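Local coordinates for sporulation-control protein spo0M (Bacillus subtilis, PDB 5CL2) that controls the expression of spo0A and is required for Bacillus subtilis to pass the morphological stage 0 of sporulation, at residues I45-S50 against F89-P94; I99-V104 against N149-E154; L182-L187 against R204-L209; E197-V202 against L223-F228. All blocks are in the same frame, centred on the assembly; numbering follows the deposited sequence.

Interaction 1 (I45-S50 against F89-P94); sequences IDLQLS and FTFTLP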
loop_
_atom_site.group_PDB
_atom_site.type_symbol
_atom_site.label_atom_id
_atom_site.label_comp_id
_atom_site.label_asym_id
_atom_site.label_seq_id
_atom_site.Cartn_x
_atom_site.Cartn_y
_atom_site.Cartn_z
ATOM N N ILE A 45 -21.582 -5.048 -14.335
ATOM C CA ILE A 45 -21.764 -3.845 -13.542
ATOM C C ILE A 45 -20.691 -3.807 -12.438
ATOM O O ILE A 45 -20.642 -4.705 -11.569
ATOM C CB ILE A 45 -23.163 -3.777 -12.900
ATOM C CG1 ILE A 45 -24.267 -3.902 -13.961
ATOM C CG2 ILE A 45 -23.326 -2.491 -12.068
ATOM C CD1 ILE A 45 -25.644 -3.960 -13.351
ATOM N N ASP A 46 -19.853 -2.766 -12.496
ATOM C CA ASP A 46 -18.785 -2.502 -11.521
ATOM C C ASP A 46 -19.152 -1.291 -10.683
ATOM O O ASP A 46 -19.862 -0.384 -11.151
ATOM C CB ASP A 46 -17.423 -2.234 -12.204
ATOM C CG ASP A 46 -16.732 -3.515 -12.700
ATOM O OD1 ASP A 46 -17.185 -4.631 -12.362
ATOM O OD2 ASP A 46 -15.767 -3.402 -13.493
ATOM N N LEU A 47 -18.688 -1.310 -9.438
ATOM C CA LEU A 47 -18.733 -0.166 -8.536
ATOM C C LEU A 47 -17.299 0.281 -8.271
ATOM O O LEU A 47 -16.401 -0.560 -8.146
ATOM C CB LEU A 47 -19.373 -0.533 -7.199
ATOM C CG LEU A 47 -20.897 -0.515 -7.115
ATOM C CD1 LEU A 47 -21.338 -0.233 -5.694
ATOM C CD2 LEU A 47 -21.534 0.417 -8.140
ATOM N N GLN A 48 -17.090 1.590 -8.170
ATOM C CA GLN A 48 -15.774 2.134 -7.840
ATOM C C GLN A 48 -15.892 3.180 -6.766
ATOM O O GLN A 48 -16.714 4.090 -6.868
ATOM C CB GLN A 48 -15.087 2.777 -9.039
ATOM C CG GLN A 48 -15.262 2.060 -10.339
ATOM C CD GLN A 48 -13.950 1.968 -11.093
ATOM O OE1 GLN A 48 -13.158 2.922 -11.110
ATOM N NE2 GLN A 48 -13.699 0.805 -11.709
ATOM N N LEU A 49 -15.013 3.080 -5.773
ATOM C CA LEU A 49 -14.879 4.106 -4.745
ATOM C C LEU A 49 -13.688 4.963 -5.168
ATOM O O LEU A 49 -12.619 4.448 -5.456
ATOM C CB LEU A 49 -14.678 3.479 -3.363
ATOM C CG LEU A 49 -14.799 4.375 -2.126
ATOM C CD1 LEU A 49 -16.263 4.716 -1.801
ATOM C CD2 LEU A 49 -14.111 3.736 -0.933
ATOM N N SER A 50 -13.891 6.268 -5.274
ATOM C CA SER A 50 -12.815 7.111 -5.757
ATOM C C SER A 50 -12.751 8.464 -5.083
ATOM O O SER A 50 -13.690 8.920 -4.425
ATOM C CB SER A 50 -12.925 7.333 -7.253
ATOM O OG SER A 50 -14.103 8.049 -7.523
ATOM N N PHE A 89 -25.731 -5.218 -3.172
ATOM C CA PHE A 89 -24.296 -5.386 -2.959
ATOM C C PHE A 89 -23.844 -4.926 -1.580
ATOM O O PHE A 89 -24.518 -4.123 -0.905
ATOM C CB PHE A 89 -23.514 -4.611 -4.017
ATOM C CG PHE A 89 -23.688 -3.109 -3.910
ATOM C CD1 PHE A 89 -22.881 -2.352 -3.050
ATOM C CD2 PHE A 89 -24.688 -2.459 -4.637
ATOM C CE1 PHE A 89 -23.059 -0.980 -2.935
ATOM C CE2 PHE A 89 -24.874 -1.088 -4.530
ATOM C CZ PHE A 89 -24.059 -0.345 -3.677
ATOM N N THR A 90 -22.657 -5.399 -1.198
ATOM C CA THR A 90 -21.998 -4.944 0.007
ATOM C C THR A 90 -20.466 -4.926 -0.184
ATOM O O THR A 90 -19.886 -5.804 -0.845
ATOM C CB THR A 90 -22.402 -5.838 1.210
ATOM O OG1 THR A 90 -21.964 -5.241 2.434
ATOM C CG2 THR A 90 -21.806 -7.223 1.087
ATOM N N PHE A 91 -19.810 -3.919 0.391
ATOM C CA PHE A 91 -18.344 -3.898 0.392
ATOM C C PHE A 91 -17.855 -3.132 1.595
ATOM O O PHE A 91 -18.576 -2.328 2.169
ATOM C CB PHE A 91 -17.779 -3.283 -0.898
ATOM C CG PHE A 91 -18.015 -1.791 -1.032
ATOM C CD1 PHE A 91 -19.197 -1.305 -1.606
ATOM C CD2 PHE A 91 -17.043 -0.880 -0.638
ATOM C CE1 PHE A 91 -19.426 0.057 -1.747
ATOM C CE2 PHE A 91 -17.251 0.492 -0.774
ATOM C CZ PHE A 91 -18.446 0.963 -1.334
ATOM N N THR A 92 -16.616 -3.376 1.975
ATOM C CA THR A 92 -16.076 -2.700 3.122
ATOM C C THR A 92 -15.272 -1.499 2.678
ATOM O O THR A 92 -14.448 -1.600 1.769
ATOM C CB THR A 92 -15.213 -3.648 3.943
ATOM O OG1 THR A 92 -15.977 -4.825 4.223
ATOM C CG2 THR A 92 -14.779 -2.992 5.248
ATOM N N LEU A 93 -15.530 -0.365 3.318
ATOM C CA LEU A 93 -14.750 0.850 3.110
ATOM C C LEU A 93 -13.333 0.604 3.607
ATOM O O LEU A 93 -13.131 0.372 4.804
ATOM C CB LEU A 93 -15.386 2.009 3.865
ATOM C CG LEU A 93 -15.464 3.395 3.239
ATOM C CD1 LEU A 93 -16.403 3.379 2.070
ATOM C CD2 LEU A 93 -15.909 4.426 4.272
ATOM N N PRO A 94 -12.347 0.656 2.696
ATOM C CA PRO A 94 -10.933 0.456 3.072
ATOM C C PRO A 94 -10.513 1.415 4.185
ATOM O O PRO A 94 -11.082 2.498 4.282
ATOM C CB PRO A 94 -10.167 0.748 1.778
ATOM C CG PRO A 94 -11.194 0.450 0.672
ATOM C CD PRO A 94 -12.541 0.839 1.242
#
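The Phe89 ring carries Leu47 on one face: methyl CD1 of Leu47 sits 3.5 Å from the ring centroid, displaced toward the rim, in a CH-pi contact. Its nearest ring atom is Phe89 CE1, 3.3 Å from Leu47 CD1. Phe91 is met differently. Its edge receives CE1 of Phe89 in plane and also Leu49 CD1, which stays 4.4 Å from Phe91 CZ. Leu49 turns its other methyl to the end of the strand, where CD2 packs 3.8 Å from Leu93 CD1 and meets Pro94 CD tip to tip at 3.9 Å.

The axes of the short segments 45-50 and 89-92 come within 10.3 Å at 31°, each in its own sheet, so this is face-to-face packing inside a beta sandwich, in keeping with the arrestin-like family. Phe89 CB already points toward strand 40-57, and chi1 of 66° puts CG between the backbone N and the carbonyl carbon. A phenyl ring offers a flat face to a methyl, and leucine ends in two methyls, letting Leu49 serve two neighbourhoods. Leu47 also packs on Phe71 and Val73, and Phe89 on Thr14 and Leu16. An alanine in place of Phe89 would probably open a gap between the sheets and leave Leu47 CD1 without its aromatic face. With no hydrogen bond across it, the contact rests on apolar packing and the CH-pi contact.

Interaction 2 (I99-V104 against N149-E154); sequences ITVGKV and NEADCE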
loop_
_atom_site.group_PDB
_atom_site.type_symbol
_atom_site.label_atom_id
_atom_site.label_comp_id
_atom_site.label_asym_id
_atom_site.label_seq_id
_atom_site.Cartn_x
_atom_site.Cartn_y
_atom_site.Cartn_z
ATOM N N ILE A 99 -11.069 11.064 4.843
ATOM C CA ILE A 99 -12.187 11.670 5.555
ATOM C C ILE A 99 -12.744 12.801 4.702
ATOM O O ILE A 99 -11.970 13.556 4.105
ATOM C CB ILE A 99 -11.729 12.199 6.943
ATOM C CG1 ILE A 99 -11.433 11.030 7.880
ATOM C CG2 ILE A 99 -12.753 13.140 7.561
ATOM C CD1 ILE A 99 -10.459 11.393 9.008
ATOM N N THR A 100 -14.069 12.933 4.639
ATOM C CA THR A 100 -14.630 13.971 3.790
ATOM C C THR A 100 -14.744 15.222 4.631
ATOM O O THR A 100 -15.693 15.404 5.400
ATOM C CB THR A 100 -16.022 13.583 3.245
ATOM O OG1 THR A 100 -15.882 12.557 2.255
ATOM C CG2 THR A 100 -16.689 14.777 2.605
ATOM N N VAL A 101 -13.779 16.108 4.421
ATOM C CA VAL A 101 -13.680 17.369 5.131
ATOM C C VAL A 101 -12.773 18.208 4.251
ATOM O O VAL A 101 -12.005 17.654 3.455
ATOM C CB VAL A 101 -13.124 17.211 6.551
ATOM C CG1 VAL A 101 -11.637 16.888 6.517
ATOM C CG2 VAL A 101 -13.356 18.473 7.354
ATOM N N GLY A 102 -12.854 19.529 4.384
ATOM C CA GLY A 102 -12.110 20.413 3.511
ATOM C C GLY A 102 -12.507 20.253 2.052
ATOM O O GLY A 102 -13.686 20.359 1.681
ATOM N N LYS A 103 -11.509 20.013 1.213
ATOM C CA LYS A 103 -11.724 19.908 -0.222
ATOM C C LYS A 103 -11.943 18.453 -0.721
ATOM O O LYS A 103 -12.252 18.222 -1.896
ATOM C CB LYS A 103 -10.540 20.565 -0.940
ATOM C CG LYS A 103 -10.881 21.928 -1.549
ATOM C CD LYS A 103 -9.688 22.513 -2.292
ATOM C CE LYS A 103 -10.126 23.533 -3.347
ATOM N NZ LYS A 103 -11.143 24.494 -2.855
ATOM N N VAL A 104 -11.834 17.486 0.184
ATOM C CA VAL A 104 -11.877 16.080 -0.191
ATOM C C VAL A 104 -13.275 15.556 -0.546
ATOM O O VAL A 104 -14.220 15.666 0.241
ATOM C CB VAL A 104 -11.315 15.203 0.925
ATOM C CG1 VAL A 104 -11.407 13.735 0.541
ATOM C CG2 VAL A 104 -9.867 15.609 1.237
ATOM N N ASN A 149 -7.224 23.660 10.056
ATOM C CA ASN A 149 -7.314 24.683 9.022
ATOM C C ASN A 149 -7.675 24.101 7.673
ATOM O O ASN A 149 -8.651 24.518 7.031
ATOM C CB ASN A 149 -6.007 25.471 8.900
ATOM C CG ASN A 149 -6.183 26.757 8.096
ATOM O OD1 ASN A 149 -7.166 27.474 8.267
ATOM N ND2 ASN A 149 -5.243 27.038 7.210
ATOM N N GLU A 150 -6.865 23.147 7.233
ATOM C CA GLU A 150 -7.088 22.535 5.936
ATOM C C GLU A 150 -6.944 21.034 6.020
ATOM O O GLU A 150 -6.353 20.506 6.957
ATOM C CB GLU A 150 -6.106 23.097 4.900
ATOM C CG GLU A 150 -6.796 23.962 3.854
ATOM C CD GLU A 150 -7.857 23.180 3.094
ATOM O OE1 GLU A 150 -7.541 22.102 2.552
ATOM O OE2 GLU A 150 -9.029 23.586 3.129
ATOM N N ALA A 151 -7.558 20.338 5.078
ATOM C CA ALA A 151 -7.347 18.905 4.921
ATOM C C ALA A 151 -7.458 18.614 3.445
ATOM O O ALA A 151 -8.353 19.145 2.778
ATOM C CB ALA A 151 -8.344 18.100 5.710
ATOM N N ASP A 152 -6.523 17.853 2.900
ATOM C CA ASP A 152 -6.645 17.511 1.486
ATOM C C ASP A 152 -5.866 16.252 1.190
ATOM O O ASP A 152 -5.023 15.829 1.985
ATOM C CB ASP A 152 -6.156 18.658 0.591
ATOM C CG ASP A 152 -6.927 18.753 -0.737
ATOM O OD1 ASP A 152 -7.521 17.743 -1.189
ATOM O OD2 ASP A 152 -6.943 19.847 -1.342
ATOM N N CYS A 153 -6.151 15.632 0.057
ATOM C CA CYS A 153 -5.378 14.468 -0.359
ATOM C C CYS A 153 -4.225 14.933 -1.245
ATOM O O CYS A 153 -4.434 15.622 -2.256
ATOM C CB CYS A 153 -6.275 13.443 -1.059
ATOM S SG CYS A 153 -7.494 12.798 0.086
ATOM N N GLU A 154 -3.011 14.584 -0.832
ATOM C CA GLU A 154 -1.803 15.087 -1.464
ATOM C C GLU A 154 -1.017 13.928 -2.046
ATOM O O GLU A 154 -0.946 12.841 -1.457
ATOM C CB GLU A 154 -0.915 15.832 -0.462
ATOM C CG GLU A 154 -1.546 16.984 0.302
ATOM C CD GLU A 154 -1.721 18.254 -0.513
ATOM O OE1 GLU A 154 -0.857 18.587 -1.356
ATOM O OE2 GLU A 154 -2.687 18.983 -0.238
#
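Glu150 brings its carboxylate up to the turn that closes over the strand, OE2 lying 4.4 Å from Gly102 CA, while its OE1 accepts a weak bond from the N of Ala151. Together with Asn149 it faces Glu170 of the neighbouring strand, a classic beta bulge in strand 146-155. Ala151 comes next, its CB directed at the loop and touching Val101 CG1 at 3.6 Å; a single methyl suits so close a meeting with the valine.

The loop here forms a type II' beta turn from Val101 to Val104, closed by Val104 N bonding to Val101 O. Gly102 takes its positive phi (61°), with CA 4.0 Å from Ala151 O, and a CB there would run into that oxygen. The turn belongs to the loop between strands 84-92 and 106-114, which thus packs on strand 146-155.

Asp152 crosses the aliphatic part of Lys103 obliquely, OD2 being 3.7 Å from Lys103 CB, but the lysine chain leads away and NZ makes no ion pair with it; the salt-bridge partner of OD2 is Arg63. OD1 accepts the N-H of Cys153 on its anti side at 2.8 Å. Val104 CG2 packs 3.7 Å from Asp152 CA and 3.9 Å from Cys153 SG. Beside its backbone N (chi1 -64°), that sulphur also lies near Val104 CG1, and Cys153 further packs against Pro98 and Tyr53.

Interaction 3 (L182-L187 against R204-L209); sequences LDELEL and RRARGL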
loop_
_atom_site.group_PDB
_atom_site.type_symbol
_atom_site.label_atom_id
_atom_site.label_comp_id
_atom_site.label_asym_id
_atom_site.label_seq_id
_atom_site.Cartn_x
_atom_site.Cartn_y
_atom_site.Cartn_z
ATOM N N LEU A 182 5.535 27.429 15.904
ATOM C CA LEU A 182 5.389 27.137 14.489
ATOM C C LEU A 182 4.338 28.000 13.788
ATOM O O LEU A 182 3.481 28.620 14.432
ATOM C CB LEU A 182 5.042 25.652 14.309
ATOM C CG LEU A 182 3.993 24.996 15.215
ATOM C CD1 LEU A 182 2.562 25.492 14.931
ATOM C CD2 LEU A 182 4.028 23.499 14.987
ATOM N N ASP A 183 4.407 28.053 12.468
ATOM C CA ASP A 183 3.330 28.681 11.714
ATOM C C ASP A 183 2.179 27.696 11.471
ATOM O O ASP A 183 0.998 28.058 11.566
ATOM C CB ASP A 183 3.893 29.255 10.432
ATOM C CG ASP A 183 4.862 30.373 10.715
ATOM O OD1 ASP A 183 4.848 30.866 11.864
ATOM O OD2 ASP A 183 5.646 30.749 9.827
ATOM N N GLU A 184 2.502 26.437 11.194
ATOM C CA GLU A 184 1.443 25.446 11.237
ATOM C C GLU A 184 1.974 24.036 11.395
ATOM O O GLU A 184 3.133 23.762 11.092
ATOM C CB GLU A 184 0.528 25.575 9.972
ATOM C CG GLU A 184 1.158 25.160 8.661
ATOM C CD GLU A 184 2.154 26.172 8.128
ATOM O OE1 GLU A 184 1.877 27.377 8.193
ATOM O OE2 GLU A 184 3.236 25.776 7.646
ATOM N N LEU A 185 1.075 23.156 11.841
ATOM C CA LEU A 185 1.326 21.746 12.074
ATOM C C LEU A 185 0.622 20.849 11.019
ATOM O O LEU A 185 -0.495 21.122 10.629
ATOM C CB LEU A 185 0.837 21.377 13.471
ATOM C CG LEU A 185 0.862 19.902 13.838
ATOM C CD1 LEU A 185 2.294 19.419 13.980
ATOM C CD2 LEU A 185 0.047 19.681 15.089
ATOM N N GLU A 186 1.283 19.791 10.570
ATOM C CA GLU A 186 0.714 18.872 9.602
ATOM C C GLU A 186 0.759 17.467 10.157
ATOM O O GLU A 186 1.823 17.017 10.597
ATOM C CB GLU A 186 1.482 18.919 8.278
ATOM C CG GLU A 186 1.242 20.174 7.430
ATOM C CD GLU A 186 2.153 21.339 7.814
ATOM O OE1 GLU A 186 3.267 21.133 8.365
ATOM O OE2 GLU A 186 1.750 22.476 7.541
ATOM N N LEU A 187 -0.380 16.774 10.095
ATOM C CA LEU A 187 -0.516 15.392 10.534
ATOM C C LEU A 187 -1.012 14.517 9.391
ATOM O O LEU A 187 -1.851 14.931 8.572
ATOM C CB LEU A 187 -1.474 15.267 11.724
ATOM C CG LEU A 187 -1.168 16.054 13.014
ATOM C CD1 LEU A 187 -1.922 15.502 14.221
ATOM C CD2 LEU A 187 0.328 16.153 13.293
ATOM N N ARG A 204 5.292 23.278 6.810
ATOM C CA ARG A 204 5.310 22.913 5.387
ATOM C C ARG A 204 4.808 24.059 4.508
ATOM O O ARG A 204 5.395 24.331 3.450
ATOM C CB ARG A 204 4.489 21.635 5.151
ATOM C CG ARG A 204 5.311 20.356 5.412
ATOM C CD ARG A 204 4.460 19.085 5.336
ATOM N NE ARG A 204 3.798 18.900 4.043
ATOM C CZ ARG A 204 4.409 18.449 2.955
ATOM N NH1 ARG A 204 5.701 18.139 2.989
ATOM N NH2 ARG A 204 3.728 18.307 1.833
ATOM N N ARG A 205 3.767 24.765 4.944
ATOM C CA ARG A 205 3.275 25.883 4.141
ATOM C C ARG A 205 4.278 27.009 4.152
ATOM O O ARG A 205 4.551 27.580 3.101
ATOM C CB ARG A 205 1.925 26.436 4.640
ATOM C CG ARG A 205 0.778 25.451 4.627
ATOM C CD ARG A 205 0.880 24.523 3.428
ATOM N NE ARG A 205 0.360 23.223 3.817
ATOM C CZ ARG A 205 0.873 22.072 3.406
ATOM N NH1 ARG A 205 1.923 22.046 2.591
ATOM N NH2 ARG A 205 0.342 20.948 3.831
ATOM N N ALA A 206 4.845 27.311 5.327
ATOM C CA ALA A 206 5.863 28.352 5.421
ATOM C C ALA A 206 7.000 28.027 4.473
ATOM O O ALA A 206 7.546 28.908 3.824
ATOM C CB ALA A 206 6.392 28.504 6.875
ATOM N N ARG A 207 7.352 26.750 4.391
ATOM C CA ARG A 207 8.468 26.334 3.548
ATOM C C ARG A 207 8.039 26.115 2.086
ATOM O O ARG A 207 8.855 25.766 1.233
ATOM C CB ARG A 207 9.105 25.061 4.105
ATOM C CG ARG A 207 9.736 25.245 5.486
ATOM C CD ARG A 207 10.512 24.018 5.905
ATOM N NE ARG A 207 9.623 22.975 6.390
ATOM C CZ ARG A 207 9.959 21.696 6.459
ATOM N NH1 ARG A 207 11.165 21.311 6.058
ATOM N NH2 ARG A 207 9.084 20.804 6.910
ATOM N N GLY A 208 6.762 26.332 1.799
ATOM C CA GLY A 208 6.232 26.151 0.449
ATOM C C GLY A 208 6.366 24.731 -0.084
ATOM O O GLY A 208 6.642 24.518 -1.267
ATOM N N LEU A 209 6.186 23.758 0.803
ATOM C CA LEU A 209 6.220 22.340 0.432
ATOM C C LEU A 209 4.802 21.815 0.179
ATOM O O LEU A 209 3.894 22.073 0.971
ATOM C CB LEU A 209 6.885 21.496 1.527
ATOM C CG LEU A 209 8.318 21.844 1.931
ATOM C CD1 LEU A 209 8.704 21.097 3.189
ATOM C CD2 LEU A 209 9.275 21.529 0.801
#
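Glu184 lays its carboxylate against the start of the turn at Arg205, with CD 3.5 Å from Arg205 CB and the two side chains crossing at about a right angle. Its CG stands between the backbone N and the carbonyl carbon (chi1 70°). One oxygen, Glu184 OE2, takes two backbone N-H groups. Ala206 N is 3.2 Å from Glu184 OE2, nearly straight and on the syn side, and Arg205 N is 2.9 Å from it in a weak, bent bond. Glu186, two residues on, repeats the theme with OE1, which receives a weak bond from Arg204 N at 3.3 Å, while the same oxygen lies 3.5 Å from Arg204 CB.

Residues 204 to 206 have helical backbone angles, and 205 to 208 form a type I beta turn. This loop after strand 195-202 folds back on the start of strand 185-191, its neighbour in the five-stranded sheet. The arginine side chains form no salt bridge with these glutamates. Glu186 OE2 stands over one face of the Arg205 guanidinium, 4.0 Å from NE, close enough for attraction only between charges. Arg205 instead forms salt bridges with Glu168 and Glu170, and Arg204 joins Glu168, bonds to Gly211 O and makes a cation-pi contact with Trp212. Glutamate suits both positions, just before and within the strand, because its length carries a carboxylate to backbone N-H groups. Those groups and the surrounding arginines are likely to stabilise the negative charge on these buried carboxylates.

Interaction 4 (E197-V202 against L223-F228); sequences EIIFEV and LVRVRF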
loop_
_atom_site.group_PDB
_atom_site.type_symbol
_atom_site.label_atom_id
_atom_site.label_comp_id
_atom_site.label_asym_id
_atom_site.label_seq_id
_atom_site.Cartn_x
_atom_site.Cartn_y
_atom_site.Cartn_z
ATOM N N GLU A 197 -1.075 5.103 13.000
ATOM C CA GLU A 197 0.232 5.761 12.917
ATOM C C GLU A 197 0.096 7.242 12.544
ATOM O O GLU A 197 -0.655 7.590 11.634
ATOM C CB GLU A 197 1.105 5.027 11.904
ATOM C CG GLU A 197 2.512 5.503 11.797
ATOM C CD GLU A 197 3.409 4.441 11.204
ATOM O OE1 GLU A 197 2.941 3.295 11.106
ATOM O OE2 GLU A 197 4.579 4.725 10.869
ATOM N N ILE A 198 0.822 8.111 13.239
ATOM C CA ILE A 198 0.788 9.545 12.945
ATOM C C ILE A 198 2.122 10.052 12.448
ATOM O O ILE A 198 3.172 9.749 13.026
ATOM C CB ILE A 198 0.392 10.384 14.156
ATOM C CG1 ILE A 198 -0.856 9.819 14.801
ATOM C CG2 ILE A 198 0.124 11.813 13.743
ATOM C CD1 ILE A 198 -1.499 10.754 15.741
ATOM N N ILE A 199 2.078 10.779 11.336
ATOM C CA ILE A 199 3.258 11.448 10.818
ATOM C C ILE A 199 3.112 12.933 11.131
ATOM O O ILE A 199 2.063 13.536 10.884
ATOM C CB ILE A 199 3.430 11.199 9.320
ATOM C CG1 ILE A 199 3.610 9.703 9.059
ATOM C CG2 ILE A 199 4.587 11.998 8.767
ATOM C CD1 ILE A 199 3.562 9.332 7.600
ATOM N N PHE A 200 4.149 13.496 11.737
ATOM C CA PHE A 200 4.158 14.882 12.188
ATOM C C PHE A 200 5.119 15.660 11.326
ATOM O O PHE A 200 6.201 15.182 11.003
ATOM C CB PHE A 200 4.596 14.991 13.655
ATOM C CG PHE A 200 3.660 14.330 14.625
ATOM C CD1 PHE A 200 3.673 12.949 14.793
ATOM C CD2 PHE A 200 2.806 15.084 15.404
ATOM C CE1 PHE A 200 2.833 12.340 15.696
ATOM C CE2 PHE A 200 1.961 14.475 16.312
ATOM C CZ PHE A 200 1.975 13.095 16.454
ATOM N N GLU A 201 4.735 16.867 10.959
ATOM C CA GLU A 201 5.662 17.745 10.277
ATOM C C GLU A 201 5.242 19.181 10.646
ATOM O O GLU A 201 4.116 19.388 11.094
ATOM C CB GLU A 201 5.654 17.411 8.779
ATOM C CG GLU A 201 6.555 18.193 7.858
ATOM C CD GLU A 201 8.037 17.995 8.064
ATOM O OE1 GLU A 201 8.587 16.920 7.760
ATOM O OE2 GLU A 201 8.655 18.973 8.486
ATOM N N VAL A 202 6.150 20.155 10.557
ATOM C CA VAL A 202 5.778 21.526 10.879
ATOM C C VAL A 202 6.220 22.451 9.764
ATOM O O VAL A 202 7.167 22.143 9.039
ATOM C CB VAL A 202 6.400 22.029 12.220
ATOM C CG1 VAL A 202 6.089 21.050 13.364
ATOM C CG2 VAL A 202 7.886 22.221 12.074
ATOM N N LEU A 223 11.737 13.520 10.017
ATOM C CA LEU A 223 10.300 13.404 10.037
ATOM C C LEU A 223 9.915 12.642 11.291
ATOM O O LEU A 223 10.552 11.639 11.616
ATOM C CB LEU A 223 9.829 12.695 8.767
ATOM C CG LEU A 223 8.368 12.414 8.507
ATOM C CD1 LEU A 223 8.190 12.404 7.014
ATOM C CD2 LEU A 223 8.048 11.070 9.094
ATOM N N VAL A 224 8.912 13.119 12.016
ATOM C CA VAL A 224 8.468 12.399 13.206
ATOM C C VAL A 224 7.377 11.388 12.876
ATOM O O VAL A 224 6.323 11.745 12.339
ATOM C CB VAL A 224 7.982 13.359 14.277
ATOM C CG1 VAL A 224 7.424 12.587 15.453
ATOM C CG2 VAL A 224 9.149 14.224 14.716
ATOM N N ARG A 225 7.637 10.122 13.170
ATOM C CA ARG A 225 6.691 9.080 12.828
ATOM C C ARG A 225 6.412 8.173 14.019
ATOM O O ARG A 225 7.280 7.428 14.440
ATOM C CB ARG A 225 7.223 8.276 11.639
ATOM C CG ARG A 225 6.144 7.544 10.881
ATOM C CD ARG A 225 6.606 7.134 9.492
ATOM N NE ARG A 225 5.768 6.049 8.990
ATOM C CZ ARG A 225 5.791 5.590 7.741
ATOM N NH1 ARG A 225 6.609 6.125 6.842
ATOM N NH2 ARG A 225 4.990 4.594 7.393
ATOM N N VAL A 226 5.182 8.196 14.528
ATOM C CA VAL A 226 4.879 7.501 15.781
ATOM C C VAL A 226 3.634 6.605 15.720
ATOM O O VAL A 226 2.552 7.058 15.323
ATOM C CB VAL A 226 4.690 8.517 16.938
ATOM C CG1 VAL A 226 4.141 7.822 18.187
ATOM C CG2 VAL A 226 6.006 9.261 17.238
ATOM N N ARG A 227 3.771 5.349 16.152
ATOM C CA ARG A 227 2.608 4.466 16.222
ATOM C C ARG A 227 1.936 4.487 17.597
ATOM O O ARG A 227 2.603 4.402 18.625
ATOM C CB ARG A 227 2.994 3.032 15.867
ATOM C CG ARG A 227 1.941 2.036 16.305
ATOM C CD ARG A 227 2.056 0.715 15.582
ATOM N NE ARG A 227 0.749 0.077 15.541
ATOM C CZ ARG A 227 -0.075 0.160 14.500
ATOM N NH1 ARG A 227 0.297 0.823 13.411
ATOM N NH2 ARG A 227 -1.259 -0.430 14.545
ATOM N N PHE A 228 0.621 4.639 17.593
ATOM C CA PHE A 228 -0.251 4.504 18.758
ATOM C C PHE A 228 -1.096 3.243 18.628
ATOM O O PHE A 228 -1.546 2.893 17.525
ATOM C CB PHE A 228 -1.206 5.700 18.886
ATOM C CG PHE A 228 -0.525 7.024 19.119
ATOM C CD1 PHE A 228 0.216 7.634 18.113
ATOM C CD2 PHE A 228 -0.680 7.688 20.323
ATOM C CE1 PHE A 228 0.825 8.858 18.334
ATOM C CE2 PHE A 228 -0.073 8.915 20.539
ATOM C CZ PHE A 228 0.673 9.495 19.545
#
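Glu197 buries more surface here than any other residue, reaching diagonally to Arg225, two residues from its cross-strand partner Arg227. Its OE2 accepts the NE-H of Arg225 at 2.6 Å with an N-H...O angle of 160°, a salt bridge in which the oxygen lies close to the guanidinium plane but the donor comes from above the carboxylate plane. Glu197 CG is anti to the backbone N (chi1 -175°), and the chain beyond is extended.

Phe200 has the next largest buried surface. On the other face of the sheet, its CB packs 3.8 Å from Val224 CB, and Val224 O lies at the ring edge in plane. Beta-branched valine suits an extended strand and offers the ring a compact flank. Helix 236-248 covers this side through Leu243, and Ile198 CD1 touches Phe228 CE1 at 4.0 Å.

Arg225, the third, runs side by side with Ile199, its CG 3.8 Å from Ile199 CG1, while Ile199 CD1 lies over one guanidinium face. An alanine in place of Arg225 would probably leave Glu197 OE2 without this charged mate and strip the Ile199 flank of its aliphatic cover.

The strands are antiparallel, Ile198 pairing with Val226 through two nearly straight backbone bonds. Arg227 forms its salt bridge with Asp192, packs on Arg225 of the second subunit and has a long, weak ion pair with Glu197 there. The charged face also has apolar packing, Ile199 CG2 lying 3.6 Å from Leu223 CD2. Since Glu197 comes close to Glu197 of the second subunit, the arginines are likely to offset that like-charge approach.

In the fold
Interaction 1 lies in the beta sandwich, and interactions 3 and 4 on the opposite side of the chain's centre; the centres of 1 and 3 are about 35 Å apart. Interaction 2 stands between, about 21 Å centre to centre from interaction 1 and 15 Å from interaction 3, where a loop of the sandwich meets the first strand of the five-stranded sheet 146-229. Interactions 3 and 4 touch within that sheet: Arg207 NH2 and Glu201 OE2 form a 2.5 Å salt bridge, and Leu187 packs on Phe200. The sodium ion, held by Thr14, Asp122 and Asp124, is about 9 Å from the Leu47 side chain of interaction 1.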